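Local coordinates for protein DNA annealing helicase and endonuclease ZRANB3 (Homo sapiens, PDB 5MKW) that anneals DNA strands as an ATP-driven helicase and cuts DNA through its HNH endonuclease domain, the part described here, to maintain genome stability at stalled replication forks, at residues K11-E16 / H70-D75; L45-W50 / E57-M62. One frame throughout, in Å; residues are numbered along the deposited sequence. Where two conformers were deposited one is given.

Contact 1: residues K11-E16 / H70-D75; sequences KVFETE and HFWQVD
Phe13 and Val12 of helix 5-16 pack against Trp72 and Val74 on the first strand of the beta hairpin in this HNH (His-Me finger) domain. The two aromatic side chains cross at about a right angle, yet their rings are near parallel, with planes at 24°. They are slid so far apart that they barely overlap, the centroid of the Phe13 ring lying 5.7 Å from that of the Trp72 six-membered ring. The touch is therefore concentrated where Phe13 CD1 sits 3.4 Å from Trp72 CZ2, with Trp72 CH2 next. With CG wedged between backbone N and carbonyl carbon (chi1 62°), Trp72 carries its benzo end to the helix, while its pyrrole NE1 donates a hydrogen bond to Gln28 OE1; tryptophan suits a place needing both a broad apolar surface and one donor. Arg9, from the same helix, makes a cation-pi contact with the indole. One helix position before Phe13, the compact, beta-branched Val12 fits close to the strand and meets Val74 tip to tip. In the conformer given for Val74, Val12 CG2 lies 4.0 Å from Val74 CG1, and Val74 CG2 both meets Val12 and lies in plane at the edge of the Trp72 ring.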
loop_
_atom_site.group_PDB
_atom_site.type_symbol
_atom_site.label_atom_id
_atom_site.label_comp_id
_atom_site.label_asym_id
_atom_site.label_seq_id
_atom_site.Cartn_x
_atom_site.Cartn_y
_atom_site.Cartn_z
ATOM N N LYS A 11 3.268 2.196 -14.482
ATOM C CA LYS A 11 2.764 1.154 -15.402
ATOM C C LYS A 11 1.521 0.471 -14.877
ATOM O O LYS A 11 0.544 0.312 -15.616
ATOM C CB LYS A 11 3.785 0.086 -15.685
ATOM C CG LYS A 11 4.961 0.507 -16.538
ATOM C CD LYS A 11 4.571 0.967 -17.922
ATOM C CE LYS A 11 3.791 -0.076 -18.677
ATOM N NZ LYS A 11 3.661 0.419 -20.071
ATOM N N VAL A 12 1.505 0.148 -13.580
ATOM C CA VAL A 12 0.323 -0.495 -13.010
ATOM C C VAL A 12 -0.853 0.498 -12.975
ATOM O O VAL A 12 -1.975 0.149 -13.298
ATOM C CB VAL A 12 0.613 -1.061 -11.612
ATOM C CG1 VAL A 12 -0.660 -1.521 -10.965
ATOM C CG2 VAL A 12 1.623 -2.204 -11.685
ATOM N N PHE A 13 -0.560 1.771 -12.733
ATOM C CA PHE A 13 -1.612 2.802 -12.621
ATOM C C PHE A 13 -2.348 2.995 -13.947
ATOM O O PHE A 13 -3.533 3.265 -13.942
ATOM C CB PHE A 13 -0.990 4.125 -12.201
ATOM C CG PHE A 13 -1.983 5.194 -11.859
ATOM C CD1 PHE A 13 -2.483 5.313 -10.562
ATOM C CD2 PHE A 13 -2.437 6.066 -12.838
ATOM C CE1 PHE A 13 -3.379 6.293 -10.250
ATOM C CE2 PHE A 13 -3.347 7.063 -12.539
ATOM C CZ PHE A 13 -3.860 7.144 -11.255
ATOM N N GLU A 14 -1.641 2.803 -15.075
ATOM C CA GLU A 14 -2.246 2.940 -16.424
ATOM C C GLU A 14 -3.484 2.052 -16.515
ATOM O O GLU A 14 -4.379 2.333 -17.289
ATOM C CB GLU A 14 -1.246 2.492 -17.492
ATOM C CG GLU A 14 -0.139 3.478 -17.823
ATOM C CD GLU A 14 0.858 2.884 -18.820
ATOM O OE1 GLU A 14 2.057 3.244 -18.753
ATOM O OE2 GLU A 14 0.510 1.852 -19.449
ATOM N N THR A 15 -3.444 0.896 -15.840
ATOM C CA THR A 15 -4.540 -0.030 -15.836
ATOM C C THR A 15 -5.427 0.059 -14.588
ATOM O O THR A 15 -6.629 -0.085 -14.702
ATOM C CB THR A 15 -4.038 -1.480 -16.041
ATOM O OG1 THR A 15 -3.539 -1.634 -17.366
ATOM C CG2 THR A 15 -5.150 -2.464 -15.880
ATOM N N GLU A 16 -4.883 0.340 -13.403
ATOM C CA GLU A 16 -5.663 0.144 -12.180
ATOM C C GLU A 16 -6.078 1.446 -11.514
ATOM O O GLU A 16 -7.030 1.453 -10.710
ATOM C CB GLU A 16 -4.860 -0.769 -11.223
ATOM C CG GLU A 16 -4.774 -2.165 -11.770
ATOM C CD GLU A 16 -4.039 -3.156 -10.904
ATOM O OE1 GLU A 16 -3.460 -2.812 -9.857
ATOM O OE2 GLU A 16 -4.005 -4.328 -11.326
ATOM N N HIS A 70 1.594 6.964 0.467
ATOM C CA HIS A 70 0.876 6.750 1.712
ATOM C C HIS A 70 -0.429 6.036 1.527
ATOM O O HIS A 70 -0.993 5.510 2.500
ATOM C CB HIS A 70 0.581 8.075 2.435
ATOM C CG HIS A 70 1.784 8.754 2.970
ATOM N ND1 HIS A 70 1.940 10.117 2.904
ATOM C CD2 HIS A 70 2.862 8.273 3.649
ATOM C CE1 HIS A 70 3.056 10.456 3.526
ATOM N NE2 HIS A 70 3.614 9.360 4.013
ATOM N N PHE A 71 -0.967 6.097 0.320
ATOM C CA PHE A 71 -2.313 5.600 0.031
ATOM C C PHE A 71 -2.317 4.245 -0.714
ATOM O O PHE A 71 -3.192 3.404 -0.465
ATOM C CB PHE A 71 -3.071 6.677 -0.761
ATOM C CG PHE A 71 -3.343 7.921 0.032
ATOM C CD1 PHE A 71 -2.349 8.877 0.205
ATOM C CD2 PHE A 71 -4.494 8.029 0.774
ATOM C CE1 PHE A 71 -2.568 9.998 1.012
ATOM C CE2 PHE A 71 -4.712 9.118 1.585
ATOM C CZ PHE A 71 -3.750 10.128 1.693
ATOM N N TRP A 72 -1.422 4.070 -1.687
ATOM C CA TRP A 72 -1.329 2.798 -2.426
ATOM C C TRP A 72 0.115 2.459 -2.791
ATOM O O TRP A 72 0.970 3.338 -2.891
ATOM C CB TRP A 72 -2.235 2.757 -3.692
ATOM C CG TRP A 72 -1.937 3.733 -4.737
ATOM C CD1 TRP A 72 -2.423 5.001 -4.832
ATOM C CD2 TRP A 72 -1.097 3.542 -5.885
ATOM N NE1 TRP A 72 -1.923 5.633 -5.950
ATOM C CE2 TRP A 72 -1.126 4.750 -6.629
ATOM C CE3 TRP A 72 -0.367 2.464 -6.379
ATOM C CZ2 TRP A 72 -0.433 4.920 -7.823
ATOM C CZ3 TRP A 72 0.379 2.648 -7.573
ATOM C CH2 TRP A 72 0.291 3.864 -8.295
ATOM N N GLN A 73 0.344 1.164 -2.993
ATOM C CA GLN A 73 1.637 0.570 -3.299
ATOM C C GLN A 73 1.408 -0.510 -4.371
ATOM O O GLN A 73 0.345 -1.131 -4.383
ATOM C CB GLN A 73 2.187 -0.139 -2.048
ATOM C CG GLN A 73 2.636 0.780 -0.932
ATOM C CD GLN A 73 3.889 1.551 -1.332
ATOM O OE1 GLN A 73 4.758 0.995 -2.015
ATOM N NE2 GLN A 73 3.890 2.863 -1.111
ATOM N N VAL A 74 2.414 -0.745 -5.230
ATOM C CA VAL A 74 2.448 -1.923 -6.094
ATOM C C VAL A 74 3.007 -3.114 -5.336
ATOM O O VAL A 74 4.001 -2.982 -4.603
ATOM C CB VAL A 74 3.338 -1.661 -7.322
ATOM C CG1 VAL A 74 3.471 -2.904 -8.182
ATOM C CG2 VAL A 74 2.750 -0.523 -8.127
ATOM N N ASP A 75 2.405 -4.282 -5.512
ATOM C CA ASP A 75 2.922 -5.473 -4.860
ATOM C C ASP A 75 2.651 -6.681 -5.741
ATOM O O ASP A 75 2.039 -6.564 -6.815
ATOM C CB ASP A 75 2.261 -5.632 -3.478
ATOM C CG ASP A 75 3.118 -6.427 -2.471
ATOM O OD1 ASP A 75 4.019 -7.217 -2.883
ATOM O OD2 ASP A 75 2.800 -6.327 -1.269
#

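Contact 2: residues L45-W50 / E57-M62; sequences LLYATW and EQLNEM
Leu59 is the first residue of 57-62 to touch 45-50, and it meets two side chains there. Its CD1 methyl comes up obliquely to the phenol end of Tyr47, 3.5 Å from Tyr47 OH and 3.7 Å from Tyr47 CZ. Tyrosine suits this exposed place: its long flat side chain sets off across the line to the partner helix, and its far end comes nearer to the leucine, while the residue as a whole stays exposed to solvent. The other methyl, Leu59 CD2, is turned to the root of Leu46 and stands 4.2 Å from Leu46 CB. The branched leucine thus divides its two methyls between neighbouring residues of the other helix. Its backbone takes part as well, since Leu59 O lies 4.0 Å from Leu46 CD1; this is packing alone.

Farther along, Glu61 turns off to hydrogen-bond His70 NE2 through its OE1. Met62, almost one turn beyond Leu59, brings the helix back to Leu46. The leucine fork reaches the methionine at two points: Leu46 CD1 is 3.8 Å from Met62 CB, and Leu46 CD2 is 3.8 Å from Met62 CE. A bend at the thioether (chi3 87°) turns the terminal methyl to that second branch, an adjustment that the unbranched, flexible methionine makes easily. Met62 also touches Leu54, His70 and Phe71, and Leu46 packs on Leu34 of helix 27-36 and Ile63 of helix 56-64, so both are buried in apolar surroundings.

Leu46 O accepts a hydrogen bond from Thr51 OG1 just where the chain turns from one helix to the next. The whole is a helical hairpin, in which consecutive helices 39-47 and 56-64 pack through apolar side chains, followed in the chain by strand 72-76, the first strand of the ββα HNH fold.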
loop_
_atom_site.group_PDB
_atom_site.type_symbol
_atom_site.label_atom_id
_atom_site.label_comp_id
_atom_site.label_asym_id
_atom_site.label_seq_id
_atom_site.Cartn_x
_atom_site.Cartn_y
_atom_site.Cartn_z
ATOM N N LEU A 45 -10.876 13.549 8.019
ATOM C CA LEU A 45 -11.017 12.765 6.793
ATOM C C LEU A 45 -10.342 11.394 6.931
ATOM O O LEU A 45 -10.880 10.390 6.467
ATOM C CB LEU A 45 -10.398 13.505 5.589
ATOM C CG LEU A 45 -11.165 14.767 5.148
ATOM C CD1 LEU A 45 -10.334 15.541 4.126
ATOM C CD2 LEU A 45 -12.558 14.481 4.592
ATOM N N LEU A 46 -9.119 11.369 7.466
ATOM C CA LEU A 46 -8.385 10.123 7.523
ATOM C C LEU A 46 -9.045 9.148 8.485
ATOM O O LEU A 46 -9.069 7.950 8.228
ATOM C CB LEU A 46 -6.931 10.365 7.928
ATOM C CG LEU A 46 -6.048 11.040 6.873
ATOM C CD1 LEU A 46 -4.768 11.565 7.503
ATOM C CD2 LEU A 46 -5.702 10.065 5.738
ATOM N N TYR A 47 -9.524 9.633 9.629
ATOM C CA TYR A 47 -10.133 8.730 10.608
ATOM C C TYR A 47 -11.576 8.348 10.296
ATOM O O TYR A 47 -12.127 7.475 10.956
ATOM C CB TYR A 47 -10.052 9.321 12.024
ATOM C CG TYR A 47 -8.659 9.193 12.636
ATOM C CD1 TYR A 47 -8.269 8.023 13.301
ATOM C CD2 TYR A 47 -7.700 10.177 12.437
ATOM C CE1 TYR A 47 -7.011 7.919 13.863
ATOM C CE2 TYR A 47 -6.415 10.051 12.946
ATOM C CZ TYR A 47 -6.103 8.942 13.699
ATOM O OH TYR A 47 -4.849 8.829 14.250
ATOM N N ALA A 48 -12.160 8.972 9.276
ATOM C CA ALA A 48 -13.520 8.653 8.857
ATOM C C ALA A 48 -13.577 7.541 7.838
ATOM O O ALA A 48 -14.669 7.150 7.466
ATOM C CB ALA A 48 -14.200 9.883 8.280
ATOM N N THR A 49 -12.433 7.013 7.396
ATOM C CA THR A 49 -12.445 5.994 6.351
ATOM C C THR A 49 -11.363 4.938 6.574
ATOM O O THR A 49 -10.816 4.849 7.660
ATOM C CB THR A 49 -12.439 6.664 4.952
ATOM O OG1 THR A 49 -12.810 5.708 3.989
ATOM C CG2 THR A 49 -11.132 7.275 4.600
ATOM N N TRP A 50 -11.122 4.099 5.578
ATOM C CA TRP A 50 -10.244 2.905 5.676
ATOM C C TRP A 50 -8.837 3.227 6.124
ATOM O O TRP A 50 -8.168 2.387 6.722
ATOM C CB TRP A 50 -10.177 2.180 4.310
ATOM C CG TRP A 50 -9.625 3.050 3.170
ATOM C CD1 TRP A 50 -10.346 3.753 2.253
ATOM C CD2 TRP A 50 -8.266 3.199 2.795
ATOM N NE1 TRP A 50 -9.505 4.362 1.339
ATOM C CE2 TRP A 50 -8.220 4.047 1.677
ATOM C CE3 TRP A 50 -7.082 2.646 3.251
ATOM C CZ2 TRP A 50 -7.033 4.354 1.029
ATOM C CZ3 TRP A 50 -5.898 3.062 2.693
ATOM C CH2 TRP A 50 -5.881 3.862 1.560
ATOM N N GLU A 57 1.927 6.918 13.178
ATOM C CA GLU A 57 3.094 7.570 12.613
ATOM C C GLU A 57 2.815 7.977 11.146
ATOM O O GLU A 57 3.111 9.084 10.698
ATOM C CB GLU A 57 4.273 6.570 12.684
ATOM C CG GLU A 57 5.568 7.021 12.010
ATOM C CD GLU A 57 6.237 8.185 12.759
ATOM O OE1 GLU A 57 6.073 8.284 14.004
ATOM O OE2 GLU A 57 6.949 8.997 12.116
ATOM N N GLN A 58 2.180 7.089 10.416
ATOM C CA GLN A 58 1.941 7.347 9.000
ATOM C C GLN A 58 0.851 8.379 8.853
ATOM O O GLN A 58 0.954 9.308 8.046
ATOM C CB GLN A 58 1.606 6.052 8.265
ATOM C CG GLN A 58 1.424 6.290 6.786
ATOM C CD GLN A 58 1.443 5.002 5.980
ATOM O OE1 GLN A 58 2.021 4.020 6.414
ATOM N NE2 GLN A 58 0.771 4.987 4.840
ATOM N N LEU A 59 -0.205 8.226 9.649
ATOM C CA LEU A 59 -1.295 9.191 9.662
ATOM C C LEU A 59 -0.803 10.602 10.014
ATOM O O LEU A 59 -1.221 11.592 9.389
ATOM C CB LEU A 59 -2.410 8.754 10.635
ATOM C CG LEU A 59 -3.119 7.471 10.217
ATOM C CD1 LEU A 59 -4.065 6.999 11.317
ATOM C CD2 LEU A 59 -3.864 7.661 8.889
ATOM N N ASN A 60 0.131 10.720 10.963
ATOM C CA ASN A 60 0.686 12.039 11.264
ATOM C C ASN A 60 1.423 12.603 10.007
ATOM O O ASN A 60 1.353 13.793 9.700
ATOM C CB ASN A 60 1.665 11.977 12.431
ATOM C CG ASN A 60 0.992 11.791 13.763
ATOM O OD1 ASN A 60 -0.202 12.072 13.912
ATOM N ND2 ASN A 60 1.769 11.367 14.751
ATOM N N GLU A 61 2.114 11.758 9.267
ATOM C CA GLU A 61 2.790 12.252 8.036
ATOM C C GLU A 61 1.793 12.678 6.976
ATOM O O GLU A 61 2.027 13.628 6.208
ATOM C CB GLU A 61 3.644 11.184 7.412
ATOM C CG GLU A 61 4.921 10.880 8.163
ATOM C CD GLU A 61 5.614 9.696 7.536
ATOM O OE1 GLU A 61 5.350 9.394 6.330
ATOM O OE2 GLU A 61 6.370 9.015 8.264
ATOM N N MET A 62 0.729 11.904 6.886
ATOM C CA MET A 62 -0.360 12.204 5.945
ATOM C C MET A 62 -1.110 13.506 6.249
ATOM O O MET A 62 -1.635 14.125 5.354
ATOM C CB MET A 62 -1.323 11.018 5.898
ATOM C CG MET A 62 -0.681 9.785 5.228
ATOM S SD MET A 62 -1.482 8.221 5.621
ATOM C CE MET A 62 -2.791 8.055 4.425
#

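In the fold
Both contacts are largely buried and apolar, but they join different elements. Contact 1, its centre about 8 Å from the centre of the chain, ties the N-terminal helix to the strand hairpin, and its Trp72 side chain is about 8 Å from the zinc ion held by Cys20, Cys23, Cys96 and Cys99. Contact 2 lies farther out, its centre about 13 Å from that of the chain, and joins two successive helices; its aromatic, Tyr47, is exposed. Aromatic rings and short valines serve the first, branched leucines, a flexible methionine and one exposed tyrosine the second. Contact 2 is nested within the chain loop closed by contact 1, and the two touch where His70 CG packs on Met62 CG.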